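Local coordinates for glucose-6-phosphate isomerase (Chlamydia trachomatis D/UW-3/CX, PDB 6OTU), which catalyses the reversible isomerisation of glucose-6-phosphate to fructose-6-phosphate, at residues K165-A170 with G341-F345; A170-S174 with N409-L413. All coordinates share one frame; numbering follows the deposited sequence.

Interaction 1: residues K165-A170 with G341-F345; sequences KAMYFA and GLKYF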
# COMPACT_ATOMS: atom_id res chain seq x y z
N LYS A 165 5.86 -3.69 13.49
CA LYS A 165 5.92 -4.64 12.38
C LYS A 165 6.87 -4.16 11.29
O LYS A 165 7.67 -4.95 10.77
CB LYS A 165 4.51 -4.88 11.82
CG LYS A 165 4.46 -5.96 10.71
CD LYS A 165 3.05 -6.39 10.36
CE LYS A 165 2.35 -5.33 9.55
NZ LYS A 165 1.16 -5.87 8.82
N ALA A 166 6.82 -2.87 10.94
CA ALA A 166 7.76 -2.33 9.97
C ALA A 166 9.21 -2.48 10.45
O ALA A 166 10.11 -2.76 9.65
CB ALA A 166 7.43 -0.86 9.71
N MET A 167 9.44 -2.29 11.75
CA MET A 167 10.80 -2.39 12.27
C MET A 167 11.25 -3.84 12.36
O MET A 167 12.42 -4.14 12.10
CB MET A 167 10.90 -1.69 13.63
CG MET A 167 10.84 -0.14 13.57
SD MET A 167 12.03 0.64 12.41
CE MET A 167 10.98 0.94 10.98
N TYR A 168 10.34 -4.75 12.71
CA TYR A 168 10.70 -6.16 12.80
C TYR A 168 11.18 -6.70 11.45
O TYR A 168 12.24 -7.34 11.36
CB TYR A 168 9.51 -6.98 13.34
CG TYR A 168 9.71 -8.46 13.11
CD1 TYR A 168 10.57 -9.19 13.92
CD2 TYR A 168 9.11 -9.10 12.04
CE1 TYR A 168 10.80 -10.53 13.68
CE2 TYR A 168 9.33 -10.44 11.80
CZ TYR A 168 10.18 -11.16 12.61
OH TYR A 168 10.40 -12.50 12.37
N PHE A 169 10.43 -6.44 10.38
CA PHE A 169 10.88 -6.89 9.07
C PHE A 169 12.11 -6.12 8.59
O PHE A 169 12.91 -6.66 7.82
CB PHE A 169 9.75 -6.79 8.04
CG PHE A 169 8.69 -7.83 8.25
CD1 PHE A 169 8.82 -9.10 7.70
CD2 PHE A 169 7.58 -7.56 9.04
CE1 PHE A 169 7.84 -10.06 7.92
CE2 PHE A 169 6.60 -8.52 9.26
CZ PHE A 169 6.73 -9.76 8.70
N ALA A 170 12.30 -4.88 9.05
CA ALA A 170 13.49 -4.14 8.64
C ALA A 170 14.75 -4.81 9.18
O ALA A 170 15.78 -4.85 8.50
CB ALA A 170 13.42 -2.70 9.12
N GLY A 341 13.62 -5.63 3.09
CA GLY A 341 13.42 -5.42 4.51
C GLY A 341 12.45 -4.30 4.84
O GLY A 341 11.76 -4.35 5.86
N LEU A 342 12.36 -3.29 3.98
CA LEU A 342 11.43 -2.18 4.17
C LEU A 342 10.06 -2.43 3.53
O LEU A 342 9.34 -1.47 3.23
CB LEU A 342 12.05 -0.89 3.63
CG LEU A 342 13.28 -0.41 4.43
CD1 LEU A 342 13.95 0.85 3.84
CD2 LEU A 342 12.90 -0.18 5.90
N LYS A 343 9.68 -3.70 3.33
CA LYS A 343 8.41 -3.99 2.67
C LYS A 343 7.22 -3.40 3.43
O LYS A 343 6.21 -3.05 2.81
CB LYS A 343 8.23 -5.50 2.49
CG LYS A 343 7.73 -5.87 1.09
CD LYS A 343 8.42 -7.10 0.49
CE LYS A 343 7.95 -8.41 1.12
NZ LYS A 343 8.64 -9.61 0.52
N TYR A 344 7.31 -3.28 4.76
CA TYR A 344 6.19 -2.74 5.53
C TYR A 344 6.41 -1.31 5.99
O TYR A 344 5.58 -0.78 6.74
CB TYR A 344 5.89 -3.63 6.74
CG TYR A 344 5.56 -5.07 6.40
CD1 TYR A 344 4.25 -5.47 6.15
CD2 TYR A 344 6.57 -6.02 6.30
CE1 TYR A 344 3.96 -6.80 5.84
CE2 TYR A 344 6.30 -7.32 5.98
CZ TYR A 344 5.00 -7.71 5.75
OH TYR A 344 4.77 -9.03 5.43
N PHE A 345 7.49 -0.66 5.56
CA PHE A 345 7.81 0.68 6.06
C PHE A 345 6.85 1.74 5.53
O PHE A 345 6.47 2.65 6.27
CB PHE A 345 9.25 1.02 5.70
CG PHE A 345 9.78 2.26 6.37
CD1 PHE A 345 9.67 2.41 7.74
CD2 PHE A 345 10.41 3.24 5.63
CE1 PHE A 345 10.17 3.55 8.38
CE2 PHE A 345 10.92 4.39 6.25
CZ PHE A 345 10.80 4.54 7.64
O HOH W 1 9.80 -3.25 6.81

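Interaction 2: residues A170-S174 with N409-L413; sequences AMQGS and NQRGL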
# COMPACT_ATOMS: atom_id res chain seq x y z
N ALA A 170 12.30 -4.88 9.05
CA ALA A 170 13.49 -4.14 8.64
C ALA A 170 14.75 -4.81 9.18
O ALA A 170 15.78 -4.85 8.50
CB ALA A 170 13.42 -2.70 9.12
N MET A 171 14.68 -5.32 10.39
CA MET A 171 15.84 -5.88 11.07
C MET A 171 16.00 -7.37 10.84
O MET A 171 17.08 -7.91 11.14
CB MET A 171 15.74 -5.63 12.57
CG MET A 171 15.81 -4.19 12.94
SD MET A 171 15.57 -3.98 14.72
CE MET A 171 15.10 -2.25 14.69
N GLN A 172 14.95 -8.04 10.35
CA GLN A 172 14.98 -9.49 10.16
C GLN A 172 16.21 -9.95 9.36
O GLN A 172 16.76 -11.01 9.65
CB GLN A 172 13.69 -9.91 9.48
CG GLN A 172 13.34 -11.37 9.56
CD GLN A 172 12.08 -11.68 8.76
OE1 GLN A 172 11.94 -11.26 7.60
NE2 GLN A 172 11.14 -12.39 9.37
N GLY A 173 16.66 -9.15 8.39
CA GLY A 173 17.77 -9.55 7.55
C GLY A 173 19.14 -9.39 8.17
O GLY A 173 20.10 -9.99 7.69
N SER A 174 19.24 -8.61 9.25
CA SER A 174 20.51 -8.32 9.89
C SER A 174 20.76 -9.16 11.14
O SER A 174 21.92 -9.40 11.47
CB SER A 174 20.59 -6.84 10.29
OG SER A 174 19.98 -6.01 9.33
N ASN A 409 23.26 -5.56 0.55
CA ASN A 409 22.14 -6.33 1.05
C ASN A 409 22.36 -6.70 2.52
O ASN A 409 23.46 -6.56 3.09
CB ASN A 409 21.90 -7.56 0.18
CG ASN A 409 23.07 -8.52 0.17
OD1 ASN A 409 23.45 -9.09 1.20
ND2 ASN A 409 23.65 -8.74 -1.02
N GLN A 410 21.28 -7.15 3.16
CA GLN A 410 21.34 -7.53 4.57
C GLN A 410 21.83 -8.95 4.76
O GLN A 410 22.57 -9.23 5.72
CB GLN A 410 19.97 -7.37 5.23
CG GLN A 410 19.51 -5.95 5.43
CD GLN A 410 18.15 -5.90 6.09
OE1 GLN A 410 17.14 -6.26 5.48
NE2 GLN A 410 18.11 -5.48 7.35
N ARG A 411 21.45 -9.87 3.88
CA ARG A 411 21.56 -11.28 4.21
C ARG A 411 22.80 -11.96 3.65
O ARG A 411 23.00 -13.14 3.93
CB ARG A 411 20.31 -12.01 3.74
CG ARG A 411 19.09 -11.59 4.52
CD ARG A 411 17.88 -12.30 4.02
NE ARG A 411 16.66 -11.70 4.52
CZ ARG A 411 15.93 -12.22 5.50
NH1 ARG A 411 16.30 -13.35 6.08
NH2 ARG A 411 14.81 -11.61 5.89
N GLY A 412 23.60 -11.26 2.85
CA GLY A 412 24.86 -11.81 2.37
C GLY A 412 24.77 -12.75 1.19
O GLY A 412 25.80 -13.34 0.83
N LEU A 413 23.60 -12.94 0.57
CA LEU A 413 23.47 -13.81 -0.59
C LEU A 413 23.38 -12.96 -1.86
O LEU A 413 22.50 -12.10 -1.97
CB LEU A 413 22.26 -14.74 -0.51
CG LEU A 413 22.09 -15.47 -1.86
CD1 LEU A 413 23.15 -16.55 -2.02
CD2 LEU A 413 20.71 -16.06 -2.07
O HOH W 2 15.03 -7.42 6.63

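Interaction 1: residues K165-A170 with G341-F345
The carbonyl oxygen of A166 accepts two bonds, the helical one from A170 N at 3.1 Å and one from a water at 2.9 Å. The same water accepts from the backbone N of Y344, at the N-cap position before helix 345-357, and so bridges helix and loop. One turn further on, G341 O lies 3.3 Å from A170 CA, a CA-H...O contact at the loop's close approach to the helix backbone. The largest apolar piece is the F169-Y344 pair. Y344 CE2 stands 3.2 Å above the F169 plane, over the ring centre, while the ring planes are inclined at 37°; the opposite face of F169 is met by CD2 of its neighbour Y168. With CG beside its own N (chi1 -58°), the Y344 ring lies against F169. The K165 chain, bent at chi3, brings CE to 3.9 Å from Y344 CD1. On the inner side, M167 CE approaches F345 CE1 at 3.8 Å, and A166 CB meets the edge of the F345 ring. The contact packs a helix of the five-stranded parallel sheet domain against a strand-to-helix loop of the mixed sheet, joining the two alpha/beta/alpha sandwich domains of the phosphoglucose isomerase fold.

Interaction 2: residues A170-S174 with N409-L413
The amide of Q410 grips segment 170-174 with NE2 directly and with OE1 through a water. NE2 donates to A170 O at 2.7 Å, an almost straight bond (160°) lying close to the amide plane, and also to S174 OG at 2.8 Å, where the hydroxyl is tilted 30° from that plane and the bond is more bent. The water donates to Q410 OE1 and accepts from G173 N, its oxygen lying 3.0 Å from that N. An extended chain beyond CG carries the amide this far. Beside it, R411 lays one guanidinium face over G173 CA, which stands 3.7 Å above the plane; its NH2 makes a weak bond to Q172 OE1, whose amide has a stronger partner at its other end, in Y168 OH. Behind this first shell, N409 OD1 accepts from G412 N (2.7 Å), an Asx motif within the loop, with N409 ND2 tied to S423. The backbone N atoms of Q410 and R411 both donate to D190 of the second subunit. The loop after strand 401-406 of the mixed-sheet domain thus meets the C-terminal part of helix 162-172, in the parallel-sheet domain, through a glutamine amide beside the subunit interface.

How the interactions relate
The two contacts sit on consecutive parts of helix 162-172, with centres 11 Å apart, and share A170, which presents its CA to one loop and its carbonyl oxygen to the other. The loops also touch directly, G341 CA lying 3.9 Å from Q410 OE1. Both follow strands of the mixed sheet, 332-337 and 401-406, so the helix meets the loops that follow two adjacent parallel strands. Both contacts lie away from the active site; the side chain of K165 is about 13 Å from a bound glucose-6-phosphate. The connection is through the chain: pocket residues G158, G159 and S160 precede the helix, and 341-345 leads into helix 345-357, which carries Q351 and the active-site residue E355.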